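Local structure of halorhodopsin (Halobacterium salinarum, 2JAF) at residues V224-V227 with G228-S231; L249-W252 with V253-E257. The protein probably pumps chloride ions across the membrane of the archaeon, driven by light absorbed by its bound retinal. The protein carries 2 engineered substitutions. All blocks are in the same frame, centred on the assembly; numbering follows the deposited sequence.

Overall arrangement
Both contacts lie on helix 227-255, the last of the seven long membrane helices of the bacteriorhodopsin-like fold. Contact 1 comes first along the chain, where the loop after helix 193-216 runs into the first turn; contact 2 follows near the far end, close to the short helix 257-261. Their centres are 37 Å apart, on opposite sides of the chain's centre, and their nearest atoms are about 23 Å apart. Between them the helix carries K242, part of the retinal pocket and, as in this family, probably the Schiff-base lysine. The two contacts thus lie near the two ends of the helix, and at each a polar side chain bonds to the backbone.

Contact 1. Residues V224-V227 with G228-S231; sequences VQSV and GATS. Engineered in segment 228-231: A229 (natural residue Val).
S226 meets A229 and T230 through both its side chain and its carbonyl, and these polar bonds dominate the contact. The hydroxyl S226 OG accepts from A229 N at 3.0 Å. It can do so because chi1 of 167° turns OG opposite the serine's own N and beside its carbonyl carbon, over the start of the next turn. A water 2.9 Å from S226 OG also accepts a bond from G228 N, so hydroxyl and water together serve two amides of the first turn.

The carbonyl S226 O receives two donors from T230, one from each face of its plane. T230 N bonds to S226 O at 3.0 Å, and the hydroxyl T230 OG1 donates a longer bond to S226 O, 3.2 Å, from above the carbonyl plane. With chi1 of -59°, T230 OG1 stands beside its own backbone N, which brings both donors to one oxygen.

This is the N-terminus of the last transmembrane helix, with S226 as its N-cap. The regular pattern continues where S231 N reaches V227 O at 2.9 Å, while S231 OG turns out of this turn to hydrogen-bond S32, Q105 and R108, tying the helix start to neighbouring parts of the bundle.

Apolar contacts are fewer. The methyl A229 CB, from an engineered alanine in place of the natural valine, lies 4.0 Å from V224 CG1, which extends from the preceding loop toward the helix. The same A229 CB is 3.7 Å from S226 CB, so it sits alongside the capping serine. V224 also packs on V216 of helix 193-216, and T230 touches V213 there. On another flank, S226 and V227 rest against L28 and L29 of helix 27-50.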
ATOM      1  N   VAL A 224     -12.768 -16.182  25.986  1.00 23.64           N
ATOM      2  CA  VAL A 224     -11.508 -16.867  26.259  1.00 23.90           C
ATOM      3  C   VAL A 224     -10.571 -15.710  26.599  1.00 26.59           C
ATOM      4  O   VAL A 224     -10.272 -14.879  25.744  1.00 27.37           O
ATOM      5  CB  VAL A 224     -10.953 -17.606  25.017  1.00 24.82           C
ATOM      6  CG1 VAL A 224      -9.487 -17.934  25.230  1.00 26.88           C
ATOM      7  CG2 VAL A 224     -11.726 -18.898  24.783  1.00 23.55           C
ATOM      8  N   GLN A 225     -10.119 -15.644  27.844  1.00 26.96           N
ATOM      9  CA  GLN A 225      -9.252 -14.551  28.265  1.00 28.80           C
ATOM     10  C   GLN A 225      -7.757 -14.828  28.177  1.00 28.82           C
ATOM     11  O   GLN A 225      -6.949 -13.968  28.522  1.00 32.62           O
ATOM     12  CB  GLN A 225      -9.622 -14.131  29.686  1.00 28.07           C
ATOM     13  CG  GLN A 225     -10.936 -13.366  29.740  1.00 31.75           C
ATOM     14  CD  GLN A 225     -11.357 -13.006  31.145  1.00 31.35           C
ATOM     15  OE1 GLN A 225     -10.530 -12.923  32.050  1.00 34.38           O
ATOM     16  NE2 GLN A 225     -12.653 -12.772  31.332  1.00 35.11           N
ATOM     17  N   SER A 226      -7.391 -16.017  27.706  1.00 28.12           N
ATOM     18  CA  SER A 226      -5.984 -16.389  27.581  1.00 27.96           C
ATOM     19  C   SER A 226      -5.378 -15.911  26.266  1.00 28.02           C
ATOM     20  O   SER A 226      -5.810 -16.326  25.189  1.00 28.55           O
ATOM     21  CB  SER A 226      -5.832 -17.910  27.693  1.00 26.44           C
ATOM     22  OG  SER A 226      -4.542 -18.335  27.279  1.00 27.98           O
ATOM     23  N   VAL A 227      -4.379 -15.035  26.356  1.00 27.18           N
ATOM     24  CA  VAL A 227      -3.713 -14.516  25.166  1.00 26.93           C
ATOM     25  C   VAL A 227      -2.955 -15.657  24.494  1.00 26.21           C
ATOM     26  O   VAL A 227      -2.851 -15.718  23.264  1.00 25.17           O
ATOM     27  CB  VAL A 227      -2.739 -13.359  25.525  1.00 29.88           C
ATOM     28  CG1 VAL A 227      -1.647 -13.854  26.473  1.00 28.42           C
ATOM     29  CG2 VAL A 227      -2.133 -12.776  24.254  1.00 31.48           C
ATOM     30  N   GLY A 228      -2.441 -16.575  25.303  1.00 24.37           N
ATOM     31  CA  GLY A 228      -1.727 -17.712  24.751  1.00 24.86           C
ATOM     32  C   GLY A 228      -2.649 -18.577  23.906  1.00 25.81           C
ATOM     33  O   GLY A 228      -2.254 -19.082  22.851  1.00 25.91           O
ATOM     34  N   ALA A 229      -3.886 -18.752  24.369  1.00 25.34           N
ATOM     35  CA  ALA A 229      -4.860 -19.567  23.650  1.00 25.53           C
ATOM     36  C   ALA A 229      -5.303 -18.888  22.355  1.00 26.06           C
ATOM     37  O   ALA A 229      -5.403 -19.535  21.310  1.00 27.36           O
ATOM     38  CB  ALA A 229      -6.067 -19.845  24.539  1.00 25.48           C
ATOM     39  N   THR A 230      -5.577 -17.591  22.428  1.00 25.44           N
ATOM     40  CA  THR A 230      -5.999 -16.840  21.247  1.00 26.89           C
ATOM     41  C   THR A 230      -4.886 -16.898  20.199  1.00 26.02           C
ATOM     42  O   THR A 230      -5.141 -17.065  19.006  1.00 25.30           O
ATOM     43  CB  THR A 230      -6.284 -15.360  21.604  1.00 27.80           C
ATOM     44  OG1 THR A 230      -7.319 -15.297  22.595  1.00 32.59           O
ATOM     45  CG2 THR A 230      -6.734 -14.589  20.371  1.00 30.08           C
ATOM     46  N   SER A 231      -3.645 -16.764  20.652  1.00 23.54           N
ATOM     47  CA  SER A 231      -2.510 -16.813  19.738  1.00 23.01           C
ATOM     48  C   SER A 231      -2.430 -18.165  19.026  1.00 21.94           C
ATOM     49  O   SER A 231      -2.237 -18.223  17.810  1.00 21.97           O
ATOM     50  CB  SER A 231      -1.209 -16.535  20.498  1.00 21.41           C
ATOM     51  OG  SER A 231      -0.123 -16.396  19.595  1.00 20.77           O
TER
HETATM   52  O   HOH W   1      -2.091 -17.351  28.431  1.00 18.49           O

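Contact 2. Residues L249-W252 with V253-E257; sequences LLRW and VANNE
Near the C-terminal end of the seventh membrane helix, 227-255, N256 folds back over W252. The asparagine amide nitrogen N256 ND2 donates a short bond to W252 O, 2.7 Å long and fairly straight at 161°, with the acceptor close to the amide plane. This side-chain N-H takes up a carbonyl for which N256 N, although near, is not aligned; N256 N turns instead to V253 O in a weak bond.

The same asparagine lies across one face of the indole. Amide and ring planes are only 18° apart, a stacked arrangement in which N256 ND2 comes within 3.2 Å of W252 CE2. Further along, N256 CB makes a CH-pi contact with the six-membered ring of W252, 3.6 Å above its centroid and almost on the normal. With chi1 of -62°, CG stands beside the asparagine's own N, which lets the amide lie over the indole while ND2 points at W252 O. The bond to W252 O and the stack on the indole together probably hold the N256 amide in this orientation.

The preceding turn keeps the ordinary i to i+4 bonding of an alpha-helix, here the last of the seven in a bacteriorhodopsin-like bundle: V253 N to L249 O at 3.1 Å and A254 N to L250 O at 3.0 Å. N255 N bonds R251 O and, weakly, W252 O, and is thus shared between two carbonyls.

On the apolar flank, L249 and V253 run alongside each other in the same direction, with L249 CD1 3.8 Å from V253 CG2. Both, like W252, pack on L126 of helix 106-127. The tryptophan also touches E194 and I195 of helix 193-216, while L250 and R251 turn to helix 27-50, where both meet M50.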
ATOM      1  N   LEU A 249      -2.238 -25.828  -3.666  1.00 23.46           N
ATOM      2  CA  LEU A 249      -2.246 -25.028  -4.883  1.00 23.85           C
ATOM      3  C   LEU A 249      -1.019 -25.306  -5.754  1.00 26.41           C
ATOM      4  O   LEU A 249      -1.145 -25.583  -6.950  1.00 25.70           O
ATOM      5  CB  LEU A 249      -2.325 -23.540  -4.523  1.00 25.57           C
ATOM      6  CG  LEU A 249      -2.104 -22.446  -5.575  1.00 28.93           C
ATOM      7  CD1 LEU A 249      -2.687 -22.836  -6.920  1.00 30.73           C
ATOM      8  CD2 LEU A 249      -2.733 -21.156  -5.056  1.00 28.48           C
ATOM      9  N   LEU A 250       0.163 -25.249  -5.146  1.00 26.22           N
ATOM     10  CA  LEU A 250       1.407 -25.471  -5.871  1.00 27.12           C
ATOM     11  C   LEU A 250       1.518 -26.879  -6.460  1.00 28.03           C
ATOM     12  O   LEU A 250       1.939 -27.049  -7.608  1.00 28.16           O
ATOM     13  CB  LEU A 250       2.595 -25.195  -4.945  1.00 27.97           C
ATOM     14  CG  LEU A 250       3.984 -25.200  -5.588  1.00 28.87           C
ATOM     15  CD1 LEU A 250       3.993 -24.292  -6.810  1.00 30.20           C
ATOM     16  CD2 LEU A 250       5.007 -24.728  -4.569  1.00 29.95           C
ATOM     17  N   ARG A 251       1.131 -27.882  -5.678  1.00 28.56           N
ATOM     18  CA  ARG A 251       1.198 -29.267  -6.130  1.00 28.11           C
ATOM     19  C   ARG A 251       0.341 -29.474  -7.371  1.00 28.51           C
ATOM     20  O   ARG A 251       0.734 -30.193  -8.289  1.00 25.43           O
ATOM     21  CB  ARG A 251       0.738 -30.222  -5.021  1.00 29.38           C
ATOM     22  CG  ARG A 251       0.814 -31.701  -5.407  1.00 32.27           C
ATOM     23  CD  ARG A 251       0.354 -32.626  -4.282  1.00 35.32           C
ATOM     24  NE  ARG A 251      -1.039 -32.390  -3.910  1.00 38.47           N
ATOM     25  CZ  ARG A 251      -1.682 -33.038  -2.940  1.00 40.04           C
ATOM     26  NH1 ARG A 251      -1.061 -33.975  -2.233  1.00 40.92           N
ATOM     27  NH2 ARG A 251      -2.945 -32.735  -2.668  1.00 39.27           N
ATOM     28  N   TRP A 252      -0.831 -28.843  -7.398  1.00 25.67           N
ATOM     29  CA  TRP A 252      -1.728 -28.980  -8.537  1.00 28.33           C
ATOM     30  C   TRP A 252      -1.098 -28.327  -9.763  1.00 29.06           C
ATOM     31  O   TRP A 252      -1.101 -28.900 -10.852  1.00 29.66           O
ATOM     32  CB  TRP A 252      -3.083 -28.323  -8.255  1.00 27.13           C
ATOM     33  CG  TRP A 252      -4.109 -28.633  -9.315  1.00 27.55           C
ATOM     34  CD1 TRP A 252      -4.959 -29.705  -9.350  1.00 27.28           C
ATOM     35  CD2 TRP A 252      -4.331 -27.907 -10.528  1.00 26.69           C
ATOM     36  NE1 TRP A 252      -5.695 -29.691 -10.514  1.00 27.33           N
ATOM     37  CE2 TRP A 252      -5.329 -28.599 -11.255  1.00 27.13           C
ATOM     38  CE3 TRP A 252      -3.780 -26.740 -11.077  1.00 26.62           C
ATOM     39  CZ2 TRP A 252      -5.788 -28.161 -12.503  1.00 25.77           C
ATOM     40  CZ3 TRP A 252      -4.237 -26.306 -12.322  1.00 26.66           C
ATOM     41  CH2 TRP A 252      -5.231 -27.017 -13.018  1.00 25.83           C
ATOM     42  N   VAL A 253      -0.566 -27.123  -9.578  1.00 29.18           N
ATOM     43  CA  VAL A 253       0.069 -26.399 -10.672  1.00 30.11           C
ATOM     44  C   VAL A 253       1.214 -27.207 -11.285  1.00 31.90           C
ATOM     45  O   VAL A 253       1.378 -27.231 -12.506  1.00 30.61           O
ATOM     46  CB  VAL A 253       0.603 -25.026 -10.192  1.00 31.04           C
ATOM     47  CG1 VAL A 253       1.437 -24.369 -11.283  1.00 31.55           C
ATOM     48  CG2 VAL A 253      -0.569 -24.120  -9.823  1.00 29.38           C
ATOM     49  N   ALA A 254       1.995 -27.877 -10.443  1.00 32.56           N
ATOM     50  CA  ALA A 254       3.121 -28.676 -10.927  1.00 35.16           C
ATOM     51  C   ALA A 254       2.660 -29.862 -11.772  1.00 37.07           C
ATOM     52  O   ALA A 254       3.330 -30.249 -12.733  1.00 37.11           O
ATOM     53  CB  ALA A 254       3.959 -29.169  -9.751  1.00 34.21           C
ATOM     54  N   ASN A 255       1.511 -30.432 -11.415  1.00 37.90           N
ATOM     55  CA  ASN A 255       0.964 -31.579 -12.136  1.00 38.67           C
ATOM     56  C   ASN A 255       0.017 -31.188 -13.268  1.00 38.31           C
ATOM     57  O   ASN A 255      -0.546 -32.056 -13.940  1.00 36.95           O
ATOM     58  CB  ASN A 255       0.222 -32.501 -11.167  1.00 41.42           C
ATOM     59  CG  ASN A 255       1.137 -33.109 -10.126  1.00 44.10           C
ATOM     60  OD1 ASN A 255       2.115 -33.778 -10.461  1.00 46.41           O
ATOM     61  ND2 ASN A 255       0.824 -32.881  -8.855  1.00 45.30           N
ATOM     62  N   ASN A 256      -0.154 -29.888 -13.484  1.00 37.88           N
ATOM     63  CA  ASN A 256      -1.056 -29.407 -14.527  1.00 38.06           C
ATOM     64  C   ASN A 256      -0.509 -28.171 -15.237  1.00 39.27           C
ATOM     65  O   ASN A 256      -1.256 -27.252 -15.579  1.00 37.79           O
ATOM     66  CB  ASN A 256      -2.425 -29.103 -13.909  1.00 36.40           C
ATOM     67  CG  ASN A 256      -3.075 -30.337 -13.304  1.00 36.90           C
ATOM     68  OD1 ASN A 256      -3.695 -31.132 -14.008  1.00 36.18           O
ATOM     69  ND2 ASN A 256      -2.919 -30.511 -11.995  1.00 36.30           N
ATOM     70  N   GLU A 257       0.801 -28.164 -15.464  1.00 40.79           N
ATOM     71  CA  GLU A 257       1.468 -27.052 -16.128  1.00 44.06           C
ATOM     72  C   GLU A 257       0.842 -26.673 -17.470  1.00 45.38           C
ATOM     73  O   GLU A 257       0.709 -25.488 -17.777  1.00 45.09           O
ATOM     74  CB  GLU A 257       2.950 -27.380 -16.321  1.00 45.70           C
ATOM     75  CG  GLU A 257       3.787 -27.226 -15.058  1.00 47.79           C
ATOM     76  CD  GLU A 257       5.144 -27.889 -15.175  1.00 49.81           C
ATOM     77  OE1 GLU A 257       5.999 -27.662 -14.292  1.00 50.90           O
ATOM     78  OE2 GLU A 257       5.354 -28.646 -16.147  1.00 51.85           O
TER